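Local coordinates for hypothetical protein (Staphylococcus aureus subsp. aureus, PDB 2IL5) that is of unknown function but belongs to the Activator of Hsp90 ATPase homolog 1-like family, whose Bet v 1-like fold suggests that it may bind a hydrophobic ligand, at residues E27-Y30 with E31-K35; A149-H152 with G153-M157; V164-T167 with S168-Q171; T135-E138 with Y139-K143; K36-L39 with K40-F43. One frame throughout, in Å; residues are numbered along the deposited sequence. Where two conformers were deposited one is given.

Contact 1 of 5, residues E27-Y30 with E31-K35; sequences ELVY and EAWTK
E27 and E31 are joined through the backbone, E31 N giving its hydrogen to E27 O at 3.1 Å in the i to i+4 bond of an alpha-helix. One residue on, the pattern slackens: A32 N reaches L28 O only weakly, at 3.4 Å, and has a second weak bond to V29 O. The L28 side chain runs alongside that of E31, pointing the same way, and its methyl CD2 lies 4.0 Å from E31 OE1. V29 meets the indole of W33 chiefly with its carbonyl, V29 O sitting in the ring plane at the edge, 3.3 Å from W33 CD1, while its methyl CG1 stands farther off. The carbonyl oxygen of Y30 takes two hydrogens from opposite faces of the carbonyl plane, W33 N at 3.1 Å and the hydroxyl T34 OG1 at 3.0 Å from Y30 O. With chi1 of T34 at 56°, OG1 is tucked between its own backbone N and carbonyl carbon, while CG2 swings over one face of the Y30 ring in a CH-pi contact, 4.1 Å from the centroid and nearer the rim. Residues 29-33 face the sheet and the long helix: V29 and W33 lie on strands 104-112 and 118-128, A32 packs on M161 and I165 of helix 136-166, and the W33 ring meets W42 edge-to-face.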
loop_
_atom_site.group_PDB
_atom_site.type_symbol
_atom_site.label_atom_id
_atom_site.label_comp_id
_atom_site.label_asym_id
_atom_site.label_seq_id
_atom_site.Cartn_x
_atom_site.Cartn_y
_atom_site.Cartn_z
ATOM N N GLU A 27 -7.849 -15.707 2.644
ATOM C CA GLU A 27 -6.529 -16.305 2.656
ATOM C C GLU A 27 -5.642 -16.019 1.440
ATOM O O GLU A 27 -4.436 -15.830 1.597
ATOM C CB GLU A 27 -6.662 -17.816 2.789
ATOM C CG GLU A 27 -5.487 -18.561 2.180
ATOM C CD GLU A 27 -5.406 -19.991 2.599
ATOM O OE1 GLU A 27 -6.404 -20.728 2.421
ATOM O OE2 GLU A 27 -4.328 -20.381 3.086
ATOM N N LEU A 28 -6.216 -16.078 0.235
ATOM C CA LEU A 28 -5.450 -15.786 -0.997
ATOM C C LEU A 28 -5.111 -14.301 -1.123
ATOM O O LEU A 28 -3.995 -13.959 -1.502
ATOM C CB LEU A 28 -6.141 -16.306 -2.258
ATOM C CG LEU A 28 -6.039 -17.825 -2.515
ATOM C CD1 LEU A 28 -6.773 -18.151 -3.782
ATOM C CD2 LEU A 28 -4.592 -18.372 -2.583
ATOM N N VAL A 29 -6.067 -13.433 -0.791
ATOM C CA VAL A 29 -5.808 -11.995 -0.753
ATOM C C VAL A 29 -4.842 -11.584 0.368
ATOM O O VAL A 29 -3.950 -10.759 0.144
ATOM C CB VAL A 29 -7.109 -11.169 -0.695
ATOM C CG1 VAL A 29 -6.779 -9.676 -0.798
ATOM C CG2 VAL A 29 -8.022 -11.589 -1.858
ATOM N N TYR A 30 -5.004 -12.168 1.555
ATOM C CA TYR A 30 -4.147 -11.864 2.705
ATOM C C TYR A 30 -2.718 -12.257 2.394
ATOM O O TYR A 30 -1.800 -11.523 2.694
ATOM C CB TYR A 30 -4.657 -12.566 3.973
ATOM C CG TYR A 30 -3.807 -12.356 5.223
ATOM C CD1 TYR A 30 -2.834 -13.308 5.612
ATOM C CD2 TYR A 30 -3.993 -11.225 6.042
ATOM C CE1 TYR A 30 -2.047 -13.119 6.749
ATOM C CE2 TYR A 30 -3.214 -11.020 7.178
ATOM C CZ TYR A 30 -2.247 -11.960 7.537
ATOM O OH TYR A 30 -1.498 -11.753 8.697
ATOM N N GLU A 31 -2.539 -13.430 1.806
ATOM C CA GLU A 31 -1.232 -13.892 1.358
ATOM C C GLU A 31 -0.494 -12.882 0.451
ATOM O O GLU A 31 0.729 -12.696 0.592
ATOM C CB GLU A 31 -1.378 -15.237 0.640
ATOM C CG GLU A 31 -0.052 -15.973 0.379
ATOM C CD GLU A 31 -0.229 -17.386 -0.255
ATOM O OE1 GLU A 31 -0.851 -17.532 -1.333
ATOM O OE2 GLU A 31 0.289 -18.354 0.331
ATOM N N ALA A 32 -1.221 -12.244 -0.474
ATOM C CA ALA A 32 -0.637 -11.239 -1.393
ATOM C C ALA A 32 0.126 -10.137 -0.663
ATOM O O ALA A 32 1.119 -9.619 -1.189
ATOM C CB ALA A 32 -1.726 -10.635 -2.272
ATOM N N TRP A 33 -0.336 -9.833 0.568
ATOM C CA TRP A 33 0.107 -8.722 1.405
ATOM C C TRP A 33 1.233 -9.120 2.325
ATOM O O TRP A 33 1.859 -8.260 2.935
ATOM C CB TRP A 33 -1.047 -8.164 2.282
ATOM C CG TRP A 33 -2.016 -7.234 1.526
ATOM C CD1 TRP A 33 -3.111 -7.612 0.761
ATOM C CD2 TRP A 33 -1.981 -5.798 1.487
ATOM N NE1 TRP A 33 -3.749 -6.490 0.260
ATOM C CE2 TRP A 33 -3.074 -5.369 0.681
ATOM C CE3 TRP A 33 -1.131 -4.825 2.045
ATOM C CZ2 TRP A 33 -3.340 -3.994 0.433
ATOM C CZ3 TRP A 33 -1.394 -3.449 1.778
ATOM C CH2 TRP A 33 -2.475 -3.059 0.981
ATOM N N THR A 34 1.473 -10.423 2.436
ATOM C CA THR A 34 2.296 -10.923 3.541
ATOM C C THR A 34 3.311 -11.932 3.094
ATOM O O THR A 34 4.074 -12.462 3.907
ATOM C CB THR A 34 1.439 -11.529 4.698
ATOM O OG1 THR A 34 0.597 -12.542 4.174
ATOM C CG2 THR A 34 0.601 -10.440 5.398
ATOM N N LYS A 35 3.314 -12.193 1.795
ATOM C CA LYS A 35 4.340 -13.009 1.190
ATOM C C LYS A 35 5.253 -12.251 0.252
ATOM O O LYS A 35 4.815 -11.725 -0.778
ATOM C CB LYS A 35 3.721 -14.207 0.474
ATOM C CG LYS A 35 4.035 -15.515 1.173
ATOM C CD LYS A 35 5.577 -15.747 1.149
ATOM C CE LYS A 35 6.124 -15.942 -0.292
ATOM N NZ LYS A 35 7.589 -15.622 -0.462
#

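Contact 2 of 5, residues A149-H152 with G153-M157; sequences AMVH and GFELM
G153 meets A149 through the backbone, its N-H bonding to A149 O at 2.9 Å, the first of four successive i to i+4 bonds. F154 follows, its N 3.0 Å from M150 O, and the same oxygen lies 3.1 Å from ring carbon CD2 of F154. Chi1 of -76° sets the phenyl ring back along the helix, beside its own backbone N, so that CD2 also approaches CB of the selenomethionine M150 at 4.4 Å. This is the face that helix 136-166, the long C-terminal helix of the Bet v 1-like fold, turns to its antiparallel sheet: F154 meets Y124 edge-to-face and touches I18, while M150 and V151 rest on V16. E155 continues the series with the straightest of the four bonds, E155 N to V151 O, at 170°. Its chi1 sets CG 3.2 Å from V151 O, and the bend at chi2 (-59°) then turns the carboxylate, whose OE1 forms a salt bridge with K20 NZ of strand 12-22. L156 completes the run on the exposed side, where its N bonds to H152 O and its branch stands over one face of the H152 imidazole, offset toward the rim, with CD1 3.7 Å from H152 NE2.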
loop_
_atom_site.group_PDB
_atom_site.type_symbol
_atom_site.label_atom_id
_atom_site.label_comp_id
_atom_site.label_asym_id
_atom_site.label_seq_id
_atom_site.Cartn_x
_atom_site.Cartn_y
_atom_site.Cartn_z
ATOM N N ALA A 149 -3.889 11.265 -6.808
ATOM C CA ALA A 149 -2.687 10.544 -7.184
ATOM C C ALA A 149 -2.537 9.221 -6.411
ATOM O O ALA A 149 -2.151 8.187 -6.984
ATOM C CB ALA A 149 -1.419 11.434 -6.969
HETATM N N MSE A 150 -2.779 9.280 -5.109
HETATM C CA MSE A 150 -2.790 8.079 -4.248
HETATM C C MSE A 150 -3.914 7.099 -4.544
HETATM O O MSE A 150 -3.676 5.918 -4.567
HETATM C CB MSE A 150 -2.776 8.466 -2.765
HETATM C CG MSE A 150 -1.547 9.284 -2.422
HETATM SE SE MSE A 150 0.195 8.398 -2.678
HETATM C CE MSE A 150 0.909 9.389 -4.211
ATOM N N VAL A 151 -5.129 7.587 -4.767
ATOM C CA VAL A 151 -6.221 6.758 -5.208
ATOM C C VAL A 151 -5.813 6.004 -6.471
ATOM O O VAL A 151 -5.942 4.783 -6.542
ATOM C CB VAL A 151 -7.506 7.599 -5.449
ATOM C CG1 VAL A 151 -8.570 6.790 -6.213
ATOM C CG2 VAL A 151 -8.071 8.056 -4.142
ATOM N N HIS A 152 -5.302 6.725 -7.464
ATOM C CA HIS A 152 -4.907 6.143 -8.747
ATOM C C HIS A 152 -3.736 5.163 -8.599
ATOM O O HIS A 152 -3.768 4.098 -9.139
ATOM C CB HIS A 152 -4.576 7.267 -9.730
ATOM C CG HIS A 152 -4.082 6.789 -11.061
ATOM N ND1 HIS A 152 -4.918 6.238 -12.013
ATOM C CD2 HIS A 152 -2.838 6.778 -11.601
ATOM C CE1 HIS A 152 -4.217 5.930 -13.090
ATOM N NE2 HIS A 152 -2.952 6.243 -12.865
ATOM N N GLY A 153 -2.716 5.522 -7.829
ATOM C CA GLY A 153 -1.575 4.645 -7.636
ATOM C C GLY A 153 -1.931 3.356 -6.916
ATOM O O GLY A 153 -1.415 2.303 -7.275
ATOM N N PHE A 154 -2.821 3.426 -5.919
ATOM C CA PHE A 154 -3.298 2.218 -5.250
ATOM C C PHE A 154 -4.223 1.334 -6.092
ATOM O O PHE A 154 -4.098 0.120 -6.026
ATOM C CB PHE A 154 -3.958 2.522 -3.889
ATOM C CG PHE A 154 -2.979 2.827 -2.814
ATOM C CD1 PHE A 154 -2.060 1.864 -2.397
ATOM C CD2 PHE A 154 -2.953 4.090 -2.222
ATOM C CE1 PHE A 154 -1.132 2.154 -1.380
ATOM C CE2 PHE A 154 -2.036 4.381 -1.217
ATOM C CZ PHE A 154 -1.125 3.404 -0.794
ATOM N N GLU A 155 -5.152 1.933 -6.835
ATOM C CA GLU A 155 -5.951 1.206 -7.831
ATOM C C GLU A 155 -5.080 0.406 -8.768
ATOM O O GLU A 155 -5.393 -0.762 -9.043
ATOM C CB GLU A 155 -6.807 2.130 -8.694
ATOM C CG GLU A 155 -7.968 2.843 -8.009
ATOM C CD GLU A 155 -9.002 1.932 -7.363
ATOM O OE1 GLU A 155 -9.108 0.766 -7.765
ATOM O OE2 GLU A 155 -9.739 2.400 -6.467
ATOM N N LEU A 156 -4.019 1.032 -9.298
ATOM C CA LEU A 156 -3.127 0.358 -10.265
ATOM C C LEU A 156 -2.415 -0.791 -9.595
ATOM O O LEU A 156 -2.201 -1.826 -10.217
ATOM C CB LEU A 156 -2.064 1.287 -10.845
ATOM C CG LEU A 156 -2.270 2.198 -12.028
ATOM C CD1 LEU A 156 -1.046 3.110 -12.152
ATOM C CD2 LEU A 156 -2.502 1.415 -13.286
HETATM N N MSE A 157 -2.051 -0.588 -8.326
HETATM C CA MSE A 157 -1.436 -1.636 -7.489
HETATM C C MSE A 157 -2.326 -2.839 -7.190
HETATM O O MSE A 157 -1.853 -3.969 -7.164
HETATM C CB MSE A 157 -1.025 -1.059 -6.148
HETATM C CG MSE A 157 0.430 -0.760 -6.038
HETATM SE SE MSE A 157 0.767 -0.146 -4.219
HETATM C CE MSE A 157 0.864 1.707 -4.679
#

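Contact 3 of 5, residues V164-T167 with S168-Q171; sequences VIET and STQQ
The carboxylate of E166 and the side-chain amide of Q170 are the flat groups here, and they lie nearly parallel, their planes 22° apart. E166 OE1 comes to 3.1 Å from Q170 NE2, but the angle is too poor for a hydrogen bond; this oxygen has a long, weak ion pair with K23 NZ instead. A bend at chi2 of E166 (98°) turns the carboxylate toward the Q170 amide, whose chain is extended beyond CG and whose CD also passes 3.9 Å from E166 CG. More definite bonds hold the backbone. I165 O accepts twice from one residue: S168 N reaches it from well above the carbonyl plane at 3.1 Å, whereas the hydroxyl S168 OG, at 2.7 Å, is tilted only 21° from that plane. Lying between its own backbone N and carbonyl carbon, OG points at I165 O. T169 N then bonds to E166 O at 3.1 Å, and methyl CG2 of T169 closes on the same carbonyl. T167 OG1 belongs to the preceding turn, bonded to H163 O. Two successive i to i+3 bonds, with a serine hydroxyl reinforcing the first, are found where an alpha-helix tightens at its C-terminal end, here that of helix 136-166 just ahead of the chain terminus.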
loop_
_atom_site.group_PDB
_atom_site.type_symbol
_atom_site.label_atom_id
_atom_site.label_comp_id
_atom_site.label_asym_id
_atom_site.label_seq_id
_atom_site.Cartn_x
_atom_site.Cartn_y
_atom_site.Cartn_z
ATOM N N VAL A 164 -1.599 -11.129 -10.095
ATOM C CA VAL A 164 -0.623 -11.962 -9.397
ATOM C C VAL A 164 -1.362 -13.084 -8.664
ATOM O O VAL A 164 -0.897 -14.225 -8.643
ATOM C CB VAL A 164 0.213 -11.139 -8.390
ATOM C CG1 VAL A 164 0.972 -12.065 -7.391
ATOM C CG2 VAL A 164 1.154 -10.166 -9.118
ATOM N N ILE A 165 -2.512 -12.772 -8.064
ATOM C CA ILE A 165 -3.316 -13.809 -7.407
ATOM C C ILE A 165 -3.957 -14.781 -8.432
ATOM O O ILE A 165 -3.876 -16.001 -8.276
ATOM C CB ILE A 165 -4.378 -13.224 -6.426
ATOM C CG1 ILE A 165 -3.733 -12.340 -5.367
ATOM C CG2 ILE A 165 -5.143 -14.365 -5.718
ATOM C CD1 ILE A 165 -4.713 -11.400 -4.662
ATOM N N GLU A 166 -4.569 -14.221 -9.474
ATOM C CA GLU A 166 -5.181 -14.966 -10.558
ATOM C C GLU A 166 -4.226 -16.000 -11.200
ATOM O O GLU A 166 -4.638 -17.100 -11.521
ATOM C CB GLU A 166 -5.685 -13.982 -11.617
ATOM C CG GLU A 166 -6.285 -14.619 -12.867
ATOM C CD GLU A 166 -7.802 -14.679 -12.822
ATOM O OE1 GLU A 166 -8.351 -15.798 -12.580
ATOM O OE2 GLU A 166 -8.439 -13.600 -13.023
ATOM N N THR A 167 -2.957 -15.627 -11.364
ATOM C CA THR A 167 -1.945 -16.462 -12.021
ATOM C C THR A 167 -1.172 -17.364 -11.036
ATOM O O THR A 167 -0.112 -17.908 -11.363
ATOM C CB THR A 167 -0.934 -15.613 -12.832
ATOM O OG1 THR A 167 -1.564 -14.354 -13.273
ATOM C CG2 THR A 167 -0.429 -16.407 -14.067
ATOM N N SER A 168 -1.683 -17.511 -9.825
ATOM C CA SER A 168 -1.244 -18.613 -8.980
ATOM C C SER A 168 -2.380 -19.642 -8.926
ATOM O O SER A 168 -2.235 -20.725 -8.361
ATOM C CB SER A 168 -0.874 -18.113 -7.589
ATOM O OG SER A 168 -1.953 -17.415 -6.999
ATOM N N THR A 169 -3.496 -19.274 -9.562
ATOM C CA THR A 169 -4.780 -19.974 -9.506
ATOM C C THR A 169 -4.985 -20.748 -10.831
ATOM O O THR A 169 -5.825 -21.664 -10.936
ATOM C CB THR A 169 -5.927 -18.936 -9.198
ATOM O OG1 THR A 169 -6.643 -19.301 -8.012
ATOM C CG2 THR A 169 -6.893 -18.696 -10.380
ATOM N N GLN A 170 -4.175 -20.372 -11.820
ATOM C CA GLN A 170 -4.168 -20.971 -13.147
ATOM C C GLN A 170 -2.821 -21.664 -13.423
ATOM O O GLN A 170 -2.735 -22.567 -14.265
ATOM C CB GLN A 170 -4.461 -19.897 -14.195
ATOM C CG GLN A 170 -5.820 -19.215 -14.008
ATOM C CD GLN A 170 -5.978 -17.933 -14.824
ATOM O OE1 GLN A 170 -4.990 -17.353 -15.301
ATOM N NE2 GLN A 170 -7.231 -17.483 -14.981
ATOM N N GLN A 171 -1.782 -21.228 -12.705
ATOM C CA GLN A 171 -0.459 -21.866 -12.731
ATOM C C GLN A 171 -0.079 -22.326 -11.309
ATOM O O GLN A 171 -0.892 -22.921 -10.593
ATOM C CB GLN A 171 0.594 -20.909 -13.334
ATOM C CG GLN A 171 1.940 -21.550 -13.739
ATOM C CD GLN A 171 1.843 -22.500 -14.941
ATOM O OE1 GLN A 171 1.208 -23.560 -14.872
ATOM N NE2 GLN A 171 2.498 -22.130 -16.040
ATOM O OXT GLN A 171 1.032 -22.114 -10.813
#

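Contact 4 of 5, residues T135-E138 with Y139-K143; sequences TNLE and YKQKK
A capping box starts the long C-terminal helix 136-166, and T135 and Y139 are joined across its first turn, Y139 N bonding to T135 O at 3.1 Å. T135 is the N-cap: its hydroxyl OG1 accepts from E138 N at 3.0 Å, and in return T135 N gives its hydrogen to E138 OE1 at 2.9 Å. That second bond is nearly straight, at 172°, and uses the anti side of the carboxylate oxygen. Each side chain thus satisfies the other's backbone N-H, and the negative carboxylate beside the helix start would probably be favoured by the helix dipole. Regular i to i+4 bonds follow, K140 N to N136 O, Q141 N to L137 O and K142 N to E138 O. On the exposed side L137 and Q141 cross at a slant. Q141 CG lies 3.1 Å from L137 O, and the rest of its chain, extended beyond CG, brings Q141 OE1 to 3.8 Å from L137 CG. Y139 turns the other way, its CG opposite the backbone N at chi1 -167°, and the aliphatic CD of K143 lies over one face of its ring. Its hydroxyl bonds to V128 O and E12 N, tying the helix to strands 118-128 and 12-22, while K142 reaches E129 O and E131 and K143 pairs with E12.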
loop_
_atom_site.group_PDB
_atom_site.type_symbol
_atom_site.label_atom_id
_atom_site.label_comp_id
_atom_site.label_asym_id
_atom_site.label_seq_id
_atom_site.Cartn_x
_atom_site.Cartn_y
_atom_site.Cartn_z
ATOM N N THR A 135 -1.919 29.785 0.420
ATOM C CA THR A 135 -3.263 30.193 0.792
ATOM C C THR A 135 -4.055 28.963 1.160
ATOM O O THR A 135 -3.616 27.860 0.883
ATOM C CB THR A 135 -3.985 30.903 -0.342
ATOM O OG1 THR A 135 -4.156 29.969 -1.416
ATOM C CG2 THR A 135 -3.217 32.227 -0.809
ATOM N N ASN A 136 -5.206 29.157 1.805
ATOM C CA ASN A 136 -6.060 28.051 2.201
ATOM C C ASN A 136 -6.448 27.238 0.975
ATOM O O ASN A 136 -6.496 26.019 1.015
ATOM C CB ASN A 136 -7.313 28.547 2.910
ATOM C CG ASN A 136 -7.063 28.988 4.336
ATOM O OD1 ASN A 136 -7.967 29.516 4.994
ATOM N ND2 ASN A 136 -5.875 28.725 4.852
ATOM N N LEU A 137 -6.677 27.930 -0.128
ATOM C CA LEU A 137 -7.095 27.306 -1.369
ATOM C C LEU A 137 -5.979 26.507 -1.995
ATOM O O LEU A 137 -6.183 25.381 -2.439
ATOM C CB LEU A 137 -7.590 28.390 -2.344
ATOM C CG LEU A 137 -8.357 27.866 -3.555
ATOM C CD1 LEU A 137 -9.577 27.034 -3.126
ATOM C CD2 LEU A 137 -8.757 29.015 -4.491
ATOM N N GLU A 138 -4.795 27.084 -2.047
ATOM C CA GLU A 138 -3.645 26.386 -2.599
ATOM C C GLU A 138 -3.339 25.090 -1.867
ATOM O O GLU A 138 -3.007 24.108 -2.506
ATOM C CB GLU A 138 -2.398 27.286 -2.631
ATOM C CG GLU A 138 -2.519 28.440 -3.577
ATOM C CD GLU A 138 -1.419 29.454 -3.404
ATOM O OE1 GLU A 138 -0.967 29.675 -2.278
ATOM O OE2 GLU A 138 -1.017 30.058 -4.404
ATOM N N TYR A 139 -3.438 25.104 -0.544
ATOM C CA TYR A 139 -3.211 23.924 0.289
ATOM C C TYR A 139 -4.257 22.830 0.066
ATOM O O TYR A 139 -3.955 21.630 -0.035
ATOM C CB TYR A 139 -3.217 24.315 1.767
ATOM C CG TYR A 139 -2.678 23.190 2.597
ATOM C CD1 TYR A 139 -1.580 22.439 2.139
ATOM C CD2 TYR A 139 -3.288 22.810 3.795
ATOM C CE1 TYR A 139 -1.101 21.380 2.844
ATOM C CE2 TYR A 139 -2.791 21.747 4.522
ATOM C CZ TYR A 139 -1.690 21.042 4.027
ATOM O OH TYR A 139 -1.144 20.018 4.752
ATOM N N LYS A 140 -5.504 23.265 0.005
ATOM C CA LYS A 140 -6.592 22.408 -0.289
ATOM C C LYS A 140 -6.454 21.763 -1.676
ATOM O O LYS A 140 -6.699 20.572 -1.812
ATOM C CB LYS A 140 -7.903 23.152 -0.077
ATOM C CG LYS A 140 -9.063 22.716 -0.972
ATOM C CD LYS A 140 -10.432 22.953 -0.268
ATOM C CE LYS A 140 -11.580 22.518 -1.189
ATOM N NZ LYS A 140 -12.797 22.090 -0.450
ATOM N N GLN A 141 -6.030 22.535 -2.678
ATOM C CA GLN A 141 -5.744 22.005 -3.999
ATOM C C GLN A 141 -4.595 20.997 -4.046
ATOM O O GLN A 141 -4.684 20.027 -4.781
ATOM C CB GLN A 141 -5.583 23.149 -5.051
ATOM C CG GLN A 141 -6.899 24.015 -5.123
ATOM C CD GLN A 141 -6.869 25.321 -6.009
ATOM O OE1 GLN A 141 -7.908 25.684 -6.604
ATOM N NE2 GLN A 141 -5.716 26.031 -6.060
ATOM N N LYS A 142 -3.508 21.245 -3.297
ATOM C CA LYS A 142 -2.394 20.301 -3.178
ATOM C C LYS A 142 -2.816 18.958 -2.502
ATOM O O LYS A 142 -2.340 17.915 -2.898
ATOM C CB LYS A 142 -1.235 20.900 -2.373
ATOM C CG LYS A 142 -0.021 19.963 -2.299
ATOM C CD LYS A 142 1.148 20.506 -1.515
ATOM C CE LYS A 142 2.328 19.493 -1.473
ATOM N NZ LYS A 142 3.323 19.951 -0.493
ATOM N N LYS A 143 -3.683 18.996 -1.490
ATOM C CA LYS A 143 -4.198 17.767 -0.856
ATOM C C LYS A 143 -5.150 16.977 -1.751
ATOM O O LYS A 143 -5.122 15.770 -1.728
ATOM C CB LYS A 143 -4.886 18.053 0.461
ATOM C CG LYS A 143 -3.955 18.724 1.466
ATOM C CD LYS A 143 -4.804 19.455 2.487
ATOM C CE LYS A 143 -5.564 18.463 3.273
ATOM N NZ LYS A 143 -6.755 19.157 3.820
#

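Contact 5 of 5, residues K36-L39 with K40-F43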
loop_
_atom_site.group_PDB
_atom_site.type_symbol
_atom_site.label_atom_id
_atom_site.label_comp_id
_atom_site.label_asym_id
_atom_site.label_seq_id
_atom_site.Cartn_x
_atom_site.Cartn_y
_atom_site.Cartn_z
ATOM N N LYS A 36 6.536 -12.242 0.612
ATOM C CA LYS A 36 7.622 -11.578 -0.131
ATOM C C LYS A 36 7.614 -11.741 -1.656
ATOM O O LYS A 36 7.698 -10.763 -2.404
ATOM C CB LYS A 36 8.955 -12.092 0.392
ATOM C CG LYS A 36 10.053 -11.082 0.361
ATOM C CD LYS A 36 11.353 -11.719 0.011
ATOM C CE LYS A 36 11.791 -12.688 1.064
ATOM N NZ LYS A 36 12.706 -13.666 0.466
ATOM N N ASP A 37 7.520 -12.976 -2.122
ATOM C CA ASP A 37 7.691 -13.212 -3.542
ATOM C C ASP A 37 6.400 -12.937 -4.315
ATOM O O ASP A 37 6.390 -12.956 -5.557
ATOM C CB ASP A 37 8.307 -14.596 -3.772
ATOM C CG ASP A 37 9.576 -14.799 -2.937
ATOM O OD1 ASP A 37 10.516 -13.973 -3.066
ATOM O OD2 ASP A 37 9.614 -15.751 -2.126
ATOM N N LEU A 38 5.341 -12.636 -3.557
ATOM C CA LEU A 38 4.109 -12.092 -4.094
ATOM C C LEU A 38 4.146 -10.547 -4.037
ATOM O O LEU A 38 3.897 -9.891 -5.044
ATOM C CB LEU A 38 2.878 -12.635 -3.352
ATOM C CG LEU A 38 2.622 -14.138 -3.408
ATOM C CD1 LEU A 38 1.282 -14.480 -2.766
ATOM C CD2 LEU A 38 2.710 -14.688 -4.845
ATOM N N LEU A 39 4.491 -9.983 -2.879
ATOM C CA LEU A 39 4.614 -8.529 -2.722
ATOM C C LEU A 39 5.586 -7.904 -3.727
ATOM O O LEU A 39 5.374 -6.771 -4.193
ATOM C CB LEU A 39 5.098 -8.187 -1.319
ATOM C CG LEU A 39 4.119 -8.278 -0.154
ATOM C CD1 LEU A 39 4.934 -8.395 1.163
ATOM C CD2 LEU A 39 3.104 -7.098 -0.146
ATOM N N LYS A 40 6.644 -8.656 -4.056
ATOM C CA LYS A 40 7.666 -8.222 -5.002
ATOM C C LYS A 40 7.105 -7.963 -6.387
ATOM O O LYS A 40 7.712 -7.230 -7.179
ATOM C CB LYS A 40 8.829 -9.218 -5.035
ATOM C CG LYS A 40 8.809 -10.281 -6.107
ATOM C CD LYS A 40 10.167 -10.960 -6.175
ATOM C CE LYS A 40 11.259 -10.003 -6.642
ATOM N NZ LYS A 40 12.539 -10.692 -7.018
ATOM N N GLN A 41 5.921 -8.527 -6.637
ATOM C CA GLN A 41 5.250 -8.431 -7.904
ATOM C C GLN A 41 4.260 -7.284 -7.995
ATOM O O GLN A 41 3.837 -6.950 -9.109
ATOM C CB GLN A 41 4.541 -9.753 -8.244
ATOM C CG GLN A 41 5.457 -10.970 -8.272
ATOM C CD GLN A 41 4.743 -12.261 -8.677
ATOM O OE1 GLN A 41 4.177 -12.361 -9.767
ATOM N NE2 GLN A 41 4.787 -13.261 -7.799
ATOM N N TRP A 42 3.913 -6.645 -6.873
ATOM C CA TRP A 42 2.833 -5.645 -6.921
ATOM C C TRP A 42 2.928 -4.482 -5.962
ATOM O O TRP A 42 2.387 -3.433 -6.246
ATOM C CB TRP A 42 1.452 -6.302 -6.745
ATOM C CG TRP A 42 1.136 -6.730 -5.336
ATOM C CD1 TRP A 42 1.405 -7.952 -4.775
ATOM C CD2 TRP A 42 0.445 -5.964 -4.322
ATOM N NE1 TRP A 42 0.947 -7.979 -3.462
ATOM C CE2 TRP A 42 0.350 -6.781 -3.167
ATOM C CE3 TRP A 42 -0.095 -4.660 -4.271
ATOM C CZ2 TRP A 42 -0.260 -6.331 -1.968
ATOM C CZ3 TRP A 42 -0.707 -4.227 -3.090
ATOM C CH2 TRP A 42 -0.787 -5.071 -1.958
ATOM N N PHE A 43 3.556 -4.670 -4.815
ATOM C CA PHE A 43 3.506 -3.649 -3.769
ATOM C C PHE A 43 4.638 -2.653 -3.923
ATOM O O PHE A 43 5.753 -2.931 -3.496
ATOM C CB PHE A 43 3.564 -4.300 -2.385
ATOM C CG PHE A 43 3.266 -3.358 -1.277
ATOM C CD1 PHE A 43 4.297 -2.778 -0.539
ATOM C CD2 PHE A 43 1.950 -3.021 -0.976
ATOM C CE1 PHE A 43 4.018 -1.870 0.491
ATOM C CE2 PHE A 43 1.666 -2.111 0.050
ATOM C CZ PHE A 43 2.715 -1.546 0.780
#
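Q41 leaves its backbone with CB 3.3 Å from L38 O, and chi1 of -57° then turns the chain back along the short helix 36-39. CG passes 3.5 Å from D37 O, and the extended chain brings the amide to rest there: Q41 NE2 donates to D37 O at 2.8 Å, along a lone pair in the carbonyl plane, with the acceptor also close to the plane of the amide. The bond is straight, at 169°, and NE2 lies beside L38 CD2 as well. In the backbone, K40 N bonds to K36 O and Q41 N to L38 O, after which L39 O accepts twice, from W42 N well above its carbonyl plane and from F43 N in that plane at 2.8 Å. The L39 side chain serves both aromatic residues through one methyl, CD2 lying 3.6 Å from F43 CB and 3.9 Å from W42 CZ2. W42 CD1 approaches L38 O at 3.2 Å, while its NE1 turns to A32 O of the preceding helix. F43 continues toward strands 62-68 and 89-94. The chemistry implies a turn whose carbonyls are each taken up by local N-H groups, D37 O by a side-chain amide and L39 O by two backbone donors. Separately, L39 CD2 against W42 and F43 gives this side of the turn an apolar face.

Overall arrangement
The five contacts are all local, yet three of them meet at one end of the chain. Contacts 1 and 5 lie 10 Å apart between centres and are joined by a hydrogen bond, W42 NE1 to A32 O at 2.8 Å, and by the two tryptophans. Contact 3 packs on both, through I165 against L28 and A32 and through V164 against Q41 and L38. Contacts 4, 2 and 3 follow one another along helix 136-166, with contacts 3 and 4 about 43 Å apart between centres; contact 2 touches contact 5 where M157 meets W42 O. A bound sodium ion lies about 9 Å from the F43 side chain, too far to be bound by it.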